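Local coordinates for protein putative glucarate dehydratase (Pseudomonas fluorescens, PDB 4IT1) that probably catalyses the magnesium-dependent dehydration of D-glucarate to 5-dehydro-4-deoxy-D-glucarate, as a member of the mandelate racemase/muconate lactonizing enzyme family, at residues Y147-L152 against R398-G403; I46-A51 against C421-R426; E205-K210 against L387-G392; T26-T31 against S85-L90; I101-V106 against K127-A132. One frame throughout, in Å; residues are numbered along the deposited sequence.

Contact 1. Residues Y147-L152 against R398-G403; sequences YLNVPL and RAPGLG
Two backbone hydrogen bonds tie V150-L152 to G401: G401 N donates to V150 O at 3.0 Å and nearly straight (163°), and L152 N donates to G401 O at 3.1 Å, making a single beta bridge between P151 and G401. Two CA-H...O contacts lie beside it, P151 CA to A399 O at 3.3 Å and P400 CA to V150 O. The side chains then close in. P151 lays its CD over the centre of one face of the R398 guanidinium, with CD 3.6 Å from R398 CZ. R398 gets there because its chain folds back at chi2 (-60°) and chi3 (-51°), and its NH2 goes on to a salt bridge with D154. Replacing P151 by an alanine removes CG and CD, which would probably strip the guanidinium of its apolar floor and leave it freer to swing about the bond to D154. At the outer side, N149 ND2 sits 3.3 Å from P400 CG, the two side chains running side by side. Inward, L152 CD1 packs on L402 CD2 at 3.8 Å, both leucines covered by helix 348-360. G401 has a positive phi, as suits a glycine, within a type II' turn closed by G403 N on P400 O (2.9 Å). This joins the end of helix 128-148, in the N-terminal domain, to the loop after strand 393-395, and V150 also packs on F93 of the second subunit. Backbone bonds thus set the register, while P151 CD on one face and D154, outside the two segments, together limit how the arginine lies.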
# COMPACT_ATOMS: atom_id res chain seq x y z
N TYR A 147 16.46 -15.39 -6.23
CA TYR A 147 17.36 -14.78 -7.21
C TYR A 147 18.21 -13.66 -6.60
O TYR A 147 19.36 -13.45 -7.00
CB TYR A 147 16.53 -14.26 -8.38
CG TYR A 147 17.23 -13.41 -9.42
CD1 TYR A 147 18.38 -13.85 -10.08
CD2 TYR A 147 16.70 -12.17 -9.78
CE1 TYR A 147 19.00 -13.07 -11.05
CE2 TYR A 147 17.31 -11.38 -10.75
CZ TYR A 147 18.45 -11.83 -11.38
OH TYR A 147 19.04 -11.03 -12.33
N LEU A 148 17.64 -12.95 -5.64
CA LEU A 148 18.35 -11.90 -4.92
C LEU A 148 19.09 -12.42 -3.70
O LEU A 148 19.88 -11.69 -3.10
CB LEU A 148 17.37 -10.81 -4.49
CG LEU A 148 17.21 -9.64 -5.46
CD1 LEU A 148 15.84 -9.01 -5.29
CD2 LEU A 148 18.31 -8.61 -5.23
N ASN A 149 18.83 -13.67 -3.33
CA ASN A 149 19.50 -14.33 -2.20
C ASN A 149 19.07 -13.74 -0.84
O ASN A 149 19.60 -14.13 0.21
CB ASN A 149 21.03 -14.28 -2.39
CG ASN A 149 21.78 -15.26 -1.51
OD1 ASN A 149 22.97 -15.08 -1.26
ND2 ASN A 149 21.09 -16.29 -1.03
N VAL A 150 18.10 -12.83 -0.87
CA VAL A 150 17.59 -12.17 0.33
C VAL A 150 16.30 -12.83 0.81
O VAL A 150 15.57 -13.39 0.00
CB VAL A 150 17.35 -10.66 0.09
CG1 VAL A 150 18.67 -9.95 -0.18
CG2 VAL A 150 16.36 -10.43 -1.04
N PRO A 151 16.01 -12.76 2.13
CA PRO A 151 14.71 -13.28 2.60
C PRO A 151 13.57 -12.46 2.01
O PRO A 151 13.77 -11.30 1.64
CB PRO A 151 14.79 -13.13 4.12
CG PRO A 151 15.89 -12.17 4.38
CD PRO A 151 16.86 -12.31 3.25
N LEU A 152 12.39 -13.06 1.91
CA LEU A 152 11.28 -12.44 1.18
C LEU A 152 10.95 -11.07 1.78
O LEU A 152 10.82 -10.08 1.06
CB LEU A 152 10.04 -13.35 1.17
CG LEU A 152 9.01 -13.16 0.04
CD1 LEU A 152 8.13 -14.40 -0.07
CD2 LEU A 152 8.14 -11.92 0.23
N ARG A 398 17.64 -15.37 7.53
CA ARG A 398 18.31 -14.79 6.38
C ARG A 398 18.24 -15.69 5.14
O ARG A 398 18.71 -15.31 4.06
CB ARG A 398 19.76 -14.42 6.72
CG ARG A 398 19.94 -13.28 7.72
CD ARG A 398 19.33 -11.97 7.23
NE ARG A 398 19.77 -11.60 5.88
CZ ARG A 398 19.30 -10.55 5.20
NH1 ARG A 398 19.76 -10.30 3.98
NH2 ARG A 398 18.37 -9.77 5.73
N ALA A 399 17.66 -16.88 5.30
CA ALA A 399 17.43 -17.83 4.20
C ALA A 399 16.69 -17.14 3.05
O ALA A 399 15.76 -16.35 3.29
CB ALA A 399 16.65 -19.04 4.68
N PRO A 400 17.10 -17.43 1.79
CA PRO A 400 16.51 -16.79 0.60
C PRO A 400 15.01 -17.08 0.45
O PRO A 400 14.56 -18.21 0.69
CB PRO A 400 17.30 -17.41 -0.57
CG PRO A 400 18.51 -18.02 0.04
CD PRO A 400 18.12 -18.43 1.42
N GLY A 401 14.26 -16.06 0.05
CA GLY A 401 12.81 -16.17 -0.08
C GLY A 401 12.12 -16.64 1.19
O GLY A 401 12.37 -16.11 2.28
N LEU A 402 11.27 -17.64 1.04
CA LEU A 402 10.58 -18.26 2.17
C LEU A 402 11.51 -19.18 2.97
O LEU A 402 11.19 -19.57 4.10
CB LEU A 402 9.35 -19.05 1.69
CG LEU A 402 8.19 -18.27 1.07
CD1 LEU A 402 7.23 -19.22 0.37
CD2 LEU A 402 7.45 -17.45 2.12
N GLY A 403 12.66 -19.53 2.38
CA GLY A 403 13.62 -20.45 2.99
C GLY A 403 13.06 -21.86 3.14
O GLY A 403 13.23 -22.50 4.18

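Contact 2. Residues I46-A51 against C421-R426; sequences IHEPFA and CGIRQR. With TLA (L(+)-tartaric acid), chain F.
E48 meets I423 head-on: OE1 lies 3.4 Å from I423 CG2, an oxygen on a methyl. Next to it F50 CB packs on I423 CD1 at 3.8 Å, and C421 CB sits over one face of the F50 ring, offset toward its rim, a CH-pi contact 4.1 Å from the centroid, with the sulfur further off and oblique. OE2 of E48 comes 3.5 Å from R426 CA, and its OE1 takes a bond from a water at 2.7 Å. A leucine here would lack both carboxylate oxygens, likely leaving the backbone N-H of D427, which OE2 accepts, without its mate and the water without its carboxylate partner. This is where the loop leading into strand 50-60 of the N-terminal capping domain meets the stretch after helix 408-421, at the mouth of the active site of the enolase superfamily fold. H47 and R426 turn inward there onto a tartrate, probably from the crystallisation liquor. H47 NE2 donates to O41 at 2.9 Å and nearly straight (166°), the carboxylate lying at the ring edge; R426 NH2 bonds O2 at 2.8 Å, its chain stretched from CG to NE with CG anti to the backbone N (chi1 171°). The H47 side chain is about 7 Å from that of K215, a predicted proton acceptor. In the second shell D37 holds H47 ND1, and D428 forms a salt bridge with R426 NE.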
# COMPACT_ATOMS: atom_id res chain seq x y z
N ILE A 46 -19.09 -29.44 10.90
CA ILE A 46 -17.91 -30.21 11.31
C ILE A 46 -17.03 -30.53 10.11
O ILE A 46 -17.52 -30.80 9.01
CB ILE A 46 -18.29 -31.52 12.03
CG1 ILE A 46 -17.05 -32.14 12.69
CG2 ILE A 46 -18.95 -32.51 11.06
CD1 ILE A 46 -17.34 -33.21 13.73
N HIS A 47 -15.73 -30.53 10.36
CA HIS A 47 -14.74 -30.84 9.34
C HIS A 47 -14.87 -32.26 8.81
O HIS A 47 -15.28 -33.18 9.54
CB HIS A 47 -13.33 -30.63 9.89
CG HIS A 47 -12.91 -29.19 9.96
ND1 HIS A 47 -11.70 -28.74 9.47
CD2 HIS A 47 -13.54 -28.10 10.46
CE1 HIS A 47 -11.61 -27.44 9.66
NE2 HIS A 47 -12.71 -27.03 10.26
N GLU A 48 -14.54 -32.42 7.54
CA GLU A 48 -14.40 -33.71 6.91
C GLU A 48 -13.06 -34.35 7.32
O GLU A 48 -12.11 -33.63 7.66
CB GLU A 48 -14.46 -33.52 5.39
CG GLU A 48 -15.87 -33.24 4.90
CD GLU A 48 -15.88 -32.50 3.58
OE1 GLU A 48 -16.07 -33.16 2.54
OE2 GLU A 48 -15.69 -31.27 3.59
N PRO A 49 -12.97 -35.69 7.30
CA PRO A 49 -11.70 -36.35 7.65
C PRO A 49 -10.53 -35.92 6.77
O PRO A 49 -9.37 -36.19 7.12
CB PRO A 49 -12.01 -37.84 7.47
CG PRO A 49 -13.20 -37.88 6.57
CD PRO A 49 -14.00 -36.68 6.94
N PHE A 50 -10.81 -35.25 5.65
CA PHE A 50 -9.76 -34.67 4.82
C PHE A 50 -10.04 -33.21 4.49
O PHE A 50 -11.18 -32.75 4.57
CB PHE A 50 -9.51 -35.49 3.55
CG PHE A 50 -9.14 -36.92 3.84
CD1 PHE A 50 -7.81 -37.27 4.08
CD2 PHE A 50 -10.12 -37.91 3.91
CE1 PHE A 50 -7.47 -38.58 4.37
CE2 PHE A 50 -9.78 -39.22 4.20
CZ PHE A 50 -8.45 -39.56 4.43
N ALA A 51 -8.97 -32.49 4.15
CA ALA A 51 -9.06 -31.09 3.77
C ALA A 51 -8.12 -30.85 2.59
O ALA A 51 -7.05 -31.45 2.51
CB ALA A 51 -8.71 -30.19 4.94
N CYS A 421 -9.42 -39.52 -1.73
CA CYS A 421 -10.27 -39.15 -0.58
C CYS A 421 -11.73 -38.95 -0.97
O CYS A 421 -12.62 -39.15 -0.14
CB CYS A 421 -9.73 -37.93 0.17
SG CYS A 421 -9.73 -36.40 -0.79
N GLY A 422 -11.97 -38.56 -2.22
CA GLY A 422 -13.32 -38.37 -2.72
C GLY A 422 -13.95 -37.05 -2.30
O GLY A 422 -15.18 -36.92 -2.31
N ILE A 423 -13.12 -36.08 -1.94
CA ILE A 423 -13.57 -34.72 -1.64
C ILE A 423 -13.00 -33.77 -2.69
O ILE A 423 -11.79 -33.77 -2.93
CB ILE A 423 -13.19 -34.28 -0.21
CG1 ILE A 423 -13.68 -35.30 0.83
CG2 ILE A 423 -13.76 -32.89 0.11
CD1 ILE A 423 -13.02 -35.19 2.19
N ARG A 424 -13.86 -32.98 -3.31
CA ARG A 424 -13.44 -32.01 -4.33
C ARG A 424 -13.81 -30.56 -3.97
O ARG A 424 -13.30 -29.61 -4.57
CB ARG A 424 -13.98 -32.39 -5.72
CG ARG A 424 -13.39 -33.67 -6.30
CD ARG A 424 -11.88 -33.59 -6.46
NE ARG A 424 -11.28 -34.87 -6.86
CZ ARG A 424 -10.95 -35.85 -6.02
NH1 ARG A 424 -11.15 -35.74 -4.71
NH2 ARG A 424 -10.42 -36.96 -6.50
N GLN A 425 -14.71 -30.43 -2.99
CA GLN A 425 -15.10 -29.15 -2.40
C GLN A 425 -15.47 -29.38 -0.95
O GLN A 425 -16.21 -30.30 -0.64
CB GLN A 425 -16.29 -28.56 -3.13
CG GLN A 425 -15.92 -27.66 -4.30
CD GLN A 425 -17.02 -26.68 -4.64
OE1 GLN A 425 -17.76 -26.86 -5.62
NE2 GLN A 425 -17.16 -25.63 -3.82
N ARG A 426 -14.96 -28.53 -0.06
CA ARG A 426 -15.26 -28.65 1.37
C ARG A 426 -16.74 -28.42 1.65
O ARG A 426 -17.36 -27.55 1.05
CB ARG A 426 -14.41 -27.65 2.15
CG ARG A 426 -14.78 -27.50 3.62
CD ARG A 426 -13.96 -26.37 4.21
NE ARG A 426 -14.24 -26.15 5.62
CZ ARG A 426 -13.70 -25.17 6.34
NH1 ARG A 426 -12.85 -24.33 5.76
NH2 ARG A 426 -14.00 -25.04 7.62
O1 TLA F . -12.67 -19.42 9.84
O11 TLA F . -14.58 -20.03 9.02
C1 TLA F . -13.43 -20.28 9.40
C2 TLA F . -12.95 -21.68 9.37
O2 TLA F . -13.80 -22.39 8.52
C3 TLA F . -13.10 -22.26 10.75
O3 TLA F . -14.43 -22.07 11.16
C4 TLA F . -12.86 -23.72 10.66
O4 TLA F . -11.93 -24.11 9.96
O41 TLA F . -13.63 -24.47 11.25
O HOH W 1 -17.27 -32.29 0.31

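Contact 3. Residues E205-K210 against L387-G392; sequences EAYGFK and LPIVDG
Backbone does the tight work between Y207-F209 and D391-G392: G392 N donates to Y207 O at 2.7 Å (147°), and the CA atoms of F209 and G392 come within 3.7 Å. Glycine suits both sides. G208, the first residue past helix 193-207, and G392 each have positive phi, and a CB on G392 would run into G208 O and F209 CA. Over this patch F209 sets its ring obliquely against G392, CD1 to CA 3.6 Å, while CE1 meets I389 CG2 at 3.8 Å. On its other flank I389 crosses Y207 obliquely, I389 CB to Y207 CD1 also 3.8 Å. Y207 CB lies over one face of the F209 ring, so that ring is held from within its own segment too, and F166 and A168 of strand 163-170 back it.

The outer side is looser. K210 lies extended beside the turn, CE 4.2 Å from D391 O, its NZ 6.0 Å from D391 OD1, too far for a salt bridge. Here the end of helix 193-207 in the barrel domain meets the turn leading into strand 393-395, which pairs antiparallel with strand 163-170. One short backbone bond and oily contacts therefore carry the junction, while the charges at its rim add at most a weak long-range attraction.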
# COMPACT_ATOMS: atom_id res chain seq x y z
N GLU A 205 2.38 -26.33 26.04
CA GLU A 205 3.56 -27.18 26.30
C GLU A 205 4.41 -27.38 25.04
O GLU A 205 5.63 -27.20 25.08
CB GLU A 205 3.12 -28.53 26.90
CG GLU A 205 4.03 -29.73 26.62
CD GLU A 205 5.30 -29.75 27.46
OE1 GLU A 205 6.37 -30.08 26.91
OE2 GLU A 205 5.23 -29.45 28.68
N ALA A 206 3.76 -27.71 23.92
CA ALA A 206 4.46 -28.11 22.71
C ALA A 206 5.03 -26.94 21.92
O ALA A 206 6.05 -27.09 21.24
CB ALA A 206 3.56 -28.96 21.82
N TYR A 207 4.38 -25.78 22.00
CA TYR A 207 4.71 -24.67 21.09
C TYR A 207 4.99 -23.34 21.79
O TYR A 207 5.59 -22.44 21.19
CB TYR A 207 3.60 -24.50 20.05
CG TYR A 207 3.35 -25.72 19.18
CD1 TYR A 207 4.16 -25.99 18.07
CD2 TYR A 207 2.31 -26.60 19.47
CE1 TYR A 207 3.94 -27.11 17.28
CE2 TYR A 207 2.08 -27.72 18.68
CZ TYR A 207 2.90 -27.97 17.59
OH TYR A 207 2.67 -29.08 16.80
N GLY A 208 4.54 -23.22 23.04
CA GLY A 208 4.79 -22.02 23.84
C GLY A 208 3.98 -20.79 23.47
O GLY A 208 4.47 -19.67 23.60
N PHE A 209 2.75 -20.99 23.01
CA PHE A 209 1.85 -19.89 22.66
C PHE A 209 1.53 -19.04 23.89
O PHE A 209 1.28 -19.57 24.98
CB PHE A 209 0.54 -20.42 22.04
CG PHE A 209 0.71 -21.11 20.70
CD1 PHE A 209 1.32 -20.47 19.63
CD2 PHE A 209 0.22 -22.40 20.51
CE1 PHE A 209 1.47 -21.11 18.41
CE2 PHE A 209 0.35 -23.05 19.28
CZ PHE A 209 0.98 -22.40 18.23
N LYS A 210 1.53 -17.72 23.71
CA LYS A 210 1.30 -16.78 24.81
C LYS A 210 -0.11 -16.19 24.83
O LYS A 210 -0.44 -15.38 25.70
CB LYS A 210 2.37 -15.68 24.84
CG LYS A 210 3.73 -16.18 25.32
CD LYS A 210 4.81 -15.11 25.19
CE LYS A 210 6.17 -15.68 25.57
NZ LYS A 210 7.25 -14.67 25.48
N LEU A 387 7.41 -27.20 10.40
CA LEU A 387 8.15 -26.03 10.85
C LEU A 387 8.08 -25.83 12.35
O LEU A 387 7.08 -26.20 12.98
CB LEU A 387 7.61 -24.79 10.14
CG LEU A 387 8.42 -24.27 8.95
CD1 LEU A 387 9.40 -25.29 8.41
CD2 LEU A 387 7.47 -23.76 7.87
N PRO A 388 9.15 -25.26 12.93
CA PRO A 388 9.20 -25.09 14.38
C PRO A 388 8.42 -23.86 14.83
O PRO A 388 8.44 -22.83 14.16
CB PRO A 388 10.70 -24.89 14.67
CG PRO A 388 11.41 -25.00 13.35
CD PRO A 388 10.38 -24.76 12.29
N ILE A 389 7.73 -23.99 15.96
CA ILE A 389 7.13 -22.83 16.62
C ILE A 389 7.66 -22.77 18.05
O ILE A 389 7.20 -23.51 18.94
CB ILE A 389 5.59 -22.85 16.58
CG1 ILE A 389 5.09 -22.85 15.13
CG2 ILE A 389 5.03 -21.65 17.33
CD1 ILE A 389 3.62 -23.17 14.97
N VAL A 390 8.64 -21.90 18.25
CA VAL A 390 9.32 -21.79 19.53
C VAL A 390 8.85 -20.55 20.27
O VAL A 390 8.92 -19.43 19.74
CB VAL A 390 10.86 -21.72 19.37
CG1 VAL A 390 11.52 -22.24 20.64
CG2 VAL A 390 11.34 -22.49 18.14
N ASP A 391 8.38 -20.76 21.50
CA ASP A 391 7.84 -19.71 22.38
C ASP A 391 6.62 -19.01 21.77
O ASP A 391 6.38 -17.82 22.01
CB ASP A 391 8.94 -18.69 22.78
CG ASP A 391 10.10 -19.34 23.51
OD1 ASP A 391 9.88 -19.97 24.57
OD2 ASP A 391 11.25 -19.20 23.03
N GLY A 392 5.84 -19.78 21.01
CA GLY A 392 4.66 -19.27 20.32
C GLY A 392 5.00 -18.31 19.20
O GLY A 392 4.23 -17.40 18.90

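Contact 4. Residues T26-T31 against S85-L90; sequences TRVTVT and SQLIGL
I88 drives its CG1 methylene against the backbone of the neighbouring strand, 3.2 Å from T26 O, an unusually close meeting of an aliphatic carbon with a carbonyl oxygen. The isoleucine is turned to chi1 -93°, well away from a staggered position, and this swings CG1 and CD1 over the strand. CD1 goes on to V28 CG2 at 3.8 Å, the two side chains sliding past each other in opposite directions. L87 crosses V28 at about a right angle: its CB is 3.9 Å from V28 CG2, and its CD1 lies 4.0 Å from the same CG2 and 4.1 Å from V28 CG1. V28 offers both methyls because CG1 stands anti to its backbone N (chi1 -175°) and CG2 beside it. The carbonyl that I88 presses belongs to a classic beta bulge, T26 and R27 both facing E59 on strand 50-60, with R27 running off toward that strand.

On the other side, the chain leaves helix 74-87 through a type II turn from L87 to L90, with G89 taking the positive phi such a turn needs; its closing bond, L90 N to L87 O, is weak. L87 leans on L98 of helix 95-107. So an end strand of the three-stranded antiparallel sheet of the N-terminal domain meets the end of the helix that follows the sheet. Between the two segments the contact rests on aliphatic packing and on I88 CG1 against the T26 carbonyl; directional bonding is supplied from just outside, by a G89 to I25 backbone bond and a weak one from Q84 NE2 to V28 O.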
# COMPACT_ATOMS: atom_id res chain seq x y z
N THR A 26 9.91 -20.31 -16.82
CA THR A 26 9.92 -21.42 -17.78
C THR A 26 8.92 -22.53 -17.43
O THR A 26 8.42 -23.21 -18.32
CB THR A 26 11.33 -22.03 -17.94
OG1 THR A 26 11.82 -22.48 -16.67
CG2 THR A 26 12.30 -21.02 -18.54
N ARG A 27 8.70 -22.71 -16.14
CA ARG A 27 7.91 -23.81 -15.62
C ARG A 27 6.87 -23.39 -14.57
O ARG A 27 7.15 -22.57 -13.71
CB ARG A 27 8.86 -24.83 -15.01
CG ARG A 27 8.43 -26.27 -15.15
CD ARG A 27 8.00 -26.82 -13.80
NE ARG A 27 9.11 -27.36 -13.04
CZ ARG A 27 9.21 -28.63 -12.68
NH1 ARG A 27 8.26 -29.49 -13.01
NH2 ARG A 27 10.26 -29.05 -11.98
N VAL A 28 5.68 -23.97 -14.64
CA VAL A 28 4.65 -23.79 -13.60
C VAL A 28 3.98 -25.12 -13.26
O VAL A 28 3.56 -25.86 -14.15
CB VAL A 28 3.56 -22.77 -14.01
CG1 VAL A 28 2.59 -22.53 -12.86
CG2 VAL A 28 4.18 -21.44 -14.44
N THR A 29 3.87 -25.42 -11.97
CA THR A 29 3.32 -26.70 -11.51
C THR A 29 2.32 -26.53 -10.37
O THR A 29 2.70 -26.31 -9.21
CB THR A 29 4.43 -27.70 -11.12
OG1 THR A 29 5.31 -27.90 -12.23
CG2 THR A 29 3.84 -29.05 -10.70
N VAL A 30 1.04 -26.64 -10.70
CA VAL A 30 -0.04 -26.59 -9.72
C VAL A 30 -0.40 -28.02 -9.33
O VAL A 30 -0.67 -28.87 -10.18
CB VAL A 30 -1.28 -25.86 -10.28
CG1 VAL A 30 -2.27 -25.57 -9.16
CG2 VAL A 30 -0.86 -24.56 -10.97
N THR A 31 -0.41 -28.29 -8.03
CA THR A 31 -0.52 -29.65 -7.53
C THR A 31 -1.50 -29.74 -6.36
O THR A 31 -1.21 -29.26 -5.26
CB THR A 31 0.88 -30.19 -7.12
OG1 THR A 31 1.76 -30.13 -8.24
CG2 THR A 31 0.79 -31.63 -6.61
N SER A 85 -1.07 -21.81 -17.43
CA SER A 85 -0.62 -21.88 -18.82
C SER A 85 -0.18 -20.54 -19.39
O SER A 85 0.70 -20.49 -20.26
CB SER A 85 -1.71 -22.50 -19.71
OG SER A 85 -2.80 -21.61 -19.86
N GLN A 86 -0.78 -19.45 -18.91
CA GLN A 86 -0.48 -18.11 -19.43
C GLN A 86 0.85 -17.53 -18.92
O GLN A 86 1.37 -16.57 -19.50
CB GLN A 86 -1.64 -17.16 -19.13
CG GLN A 86 -2.73 -17.18 -20.20
CD GLN A 86 -4.11 -16.84 -19.65
OE1 GLN A 86 -4.74 -15.88 -20.08
NE2 GLN A 86 -4.58 -17.65 -18.69
N LEU A 87 1.39 -18.13 -17.87
CA LEU A 87 2.53 -17.58 -17.13
C LEU A 87 3.91 -17.75 -17.78
O LEU A 87 4.78 -16.89 -17.63
CB LEU A 87 2.56 -18.16 -15.70
CG LEU A 87 1.32 -17.95 -14.84
CD1 LEU A 87 1.49 -18.58 -13.46
CD2 LEU A 87 0.96 -16.47 -14.71
N ILE A 88 4.10 -18.87 -18.50
CA ILE A 88 5.38 -19.20 -19.15
C ILE A 88 5.94 -18.06 -20.00
O ILE A 88 5.22 -17.46 -20.80
CB ILE A 88 5.25 -20.51 -19.98
CG1 ILE A 88 5.67 -21.72 -19.13
CG2 ILE A 88 6.10 -20.47 -21.25
CD1 ILE A 88 4.63 -22.20 -18.13
N GLY A 89 7.22 -17.74 -19.78
CA GLY A 89 7.92 -16.73 -20.58
C GLY A 89 7.67 -15.28 -20.21
O GLY A 89 7.86 -14.39 -21.04
N LEU A 90 7.26 -15.05 -18.97
CA LEU A 90 6.94 -13.70 -18.51
C LEU A 90 7.83 -13.27 -17.35
O LEU A 90 8.25 -14.10 -16.54
CB LEU A 90 5.48 -13.60 -18.09
CG LEU A 90 4.40 -13.55 -19.17
CD1 LEU A 90 3.05 -13.84 -18.54
CD2 LEU A 90 4.38 -12.21 -19.90

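Contact 5. Residues I101-V106 against K127-A132; sequences IVQTTV and KAVSNA
V102 makes the first contact, driving CG1 between the backbone and side chains of the second helix: it lies 3.4 Å from V129 O and 3.7 Å from A132 CB. This CG1 stands anti to the backbone N (chi1 172°), which carries it across the interface. Q103 follows with its aliphatic part, CG on V129 CG1 at 3.8 Å, while its extended chain continues past along the exposed side. T105 takes no part across the interface; its OG1 bonds I101 O at 2.9 Å, so that carbonyl accepts both OG1 and N of T105. V106, one turn on from V102, closes the row: CB meets V129 CG2 at 3.8 Å and CG1 meets A128 CB at 3.8 Å. V129 is thus held by three residues of the facing helix, with the small alanines A128 and A132 letting V106 and V102 come close.

The axes of 101-106 and 128-132 approach to 9.2 Å, with 133° between their N-to-C directions, about midway between perpendicular and antiparallel; the pair joins helix 95-107 to the start of helix 128-148 in the N-terminal domain. Helix 74-87 completes the group, with T105 on Q82 and V83 and A132 on I79, while K127 and N131 touch Y318 of helix 316-319.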
# COMPACT_ATOMS: atom_id res chain seq x y z
N ILE A 101 -3.69 -10.42 -16.29
CA ILE A 101 -3.90 -11.78 -16.77
C ILE A 101 -4.96 -12.52 -15.94
O ILE A 101 -5.89 -13.10 -16.51
CB ILE A 101 -2.56 -12.56 -16.82
CG1 ILE A 101 -1.74 -12.08 -18.02
CG2 ILE A 101 -2.78 -14.07 -16.89
CD1 ILE A 101 -0.30 -12.53 -18.00
N VAL A 102 -4.83 -12.47 -14.61
CA VAL A 102 -5.81 -13.10 -13.72
C VAL A 102 -7.21 -12.53 -13.92
O VAL A 102 -8.19 -13.27 -13.87
CB VAL A 102 -5.39 -13.00 -12.23
CG1 VAL A 102 -6.51 -13.49 -11.32
CG2 VAL A 102 -4.12 -13.78 -11.96
N GLN A 103 -7.30 -11.23 -14.18
CA GLN A 103 -8.58 -10.57 -14.42
C GLN A 103 -9.25 -11.04 -15.72
O GLN A 103 -10.44 -11.30 -15.74
CB GLN A 103 -8.43 -9.04 -14.42
CG GLN A 103 -8.11 -8.45 -13.06
CD GLN A 103 -7.61 -7.01 -13.11
OE1 GLN A 103 -7.80 -6.24 -12.17
NE2 GLN A 103 -6.96 -6.64 -14.21
N THR A 104 -8.46 -11.15 -16.79
CA THR A 104 -8.96 -11.61 -18.09
C THR A 104 -9.49 -13.03 -18.01
O THR A 104 -10.54 -13.35 -18.58
CB THR A 104 -7.86 -11.51 -19.16
OG1 THR A 104 -7.53 -10.13 -19.35
CG2 THR A 104 -8.31 -12.09 -20.49
N THR A 105 -8.76 -13.88 -17.29
CA THR A 105 -9.12 -15.27 -17.10
C THR A 105 -10.43 -15.42 -16.32
O THR A 105 -11.32 -16.17 -16.73
CB THR A 105 -7.98 -16.02 -16.41
OG1 THR A 105 -6.77 -15.81 -17.14
CG2 THR A 105 -8.27 -17.51 -16.31
N VAL A 106 -10.55 -14.70 -15.20
CA VAL A 106 -11.77 -14.73 -14.38
C VAL A 106 -12.98 -14.19 -15.13
O VAL A 106 -14.08 -14.72 -15.00
CB VAL A 106 -11.57 -13.97 -13.04
CG1 VAL A 106 -12.90 -13.73 -12.34
CG2 VAL A 106 -10.63 -14.74 -12.13
N LYS A 127 -14.13 -12.99 -4.69
CA LYS A 127 -12.72 -13.22 -4.33
C LYS A 127 -11.90 -13.89 -5.43
O LYS A 127 -10.70 -14.13 -5.25
CB LYS A 127 -12.61 -14.08 -3.07
CG LYS A 127 -13.37 -13.57 -1.86
CD LYS A 127 -12.47 -12.79 -0.93
CE LYS A 127 -13.18 -12.53 0.39
NZ LYS A 127 -14.41 -11.68 0.22
N ALA A 128 -12.53 -14.19 -6.56
CA ALA A 128 -11.90 -14.97 -7.64
C ALA A 128 -10.56 -14.39 -8.09
O ALA A 128 -9.53 -15.08 -8.04
CB ALA A 128 -12.85 -15.11 -8.82
N VAL A 129 -10.58 -13.14 -8.53
CA VAL A 129 -9.37 -12.45 -8.95
C VAL A 129 -8.32 -12.42 -7.82
O VAL A 129 -7.16 -12.75 -8.04
CB VAL A 129 -9.69 -11.04 -9.49
CG1 VAL A 129 -8.43 -10.22 -9.72
CG2 VAL A 129 -10.49 -11.14 -10.78
N SER A 130 -8.76 -12.08 -6.61
CA SER A 130 -7.86 -11.93 -5.46
C SER A 130 -7.20 -13.22 -4.99
O SER A 130 -6.00 -13.22 -4.71
CB SER A 130 -8.58 -11.25 -4.29
OG SER A 130 -8.76 -9.88 -4.60
N ASN A 131 -7.97 -14.30 -4.89
CA ASN A 131 -7.45 -15.61 -4.51
C ASN A 131 -6.41 -16.13 -5.50
O ASN A 131 -5.36 -16.65 -5.10
CB ASN A 131 -8.57 -16.63 -4.37
CG ASN A 131 -9.55 -16.26 -3.28
OD1 ASN A 131 -9.44 -15.21 -2.65
ND2 ASN A 131 -10.51 -17.14 -3.03
N ALA A 132 -6.71 -15.99 -6.79
CA ALA A 132 -5.82 -16.46 -7.84
C ALA A 132 -4.56 -15.60 -7.98
O ALA A 132 -3.47 -16.13 -8.23
CB ALA A 132 -6.56 -16.54 -9.17

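Contacts 1, 3 and 5 are partly buried, whereas contacts 2 and 4 lie at the surface. Contacts 4 and 5 belong to one N-terminal domain and touch: Q86 NE2 is 3.2 Å from T105 OG1, a probable hydrogen bond, and L90 packs on I101. Contacts 1 and 5 share helix 128-148, one using its end and the other its start. Contacts 2 and 4 reach neighbouring strands of the same sheet. Contact 3 alone has both segments in the barrel domain, about 36 Å between centres from contact 5. Chemically, contacts 1 and 3 combine backbone hydrogen bonds, two and one, with side-chain packing, 4 and 5 rest on aliphatic packing, and only contact 2 brings polar side chains to the active-site mouth.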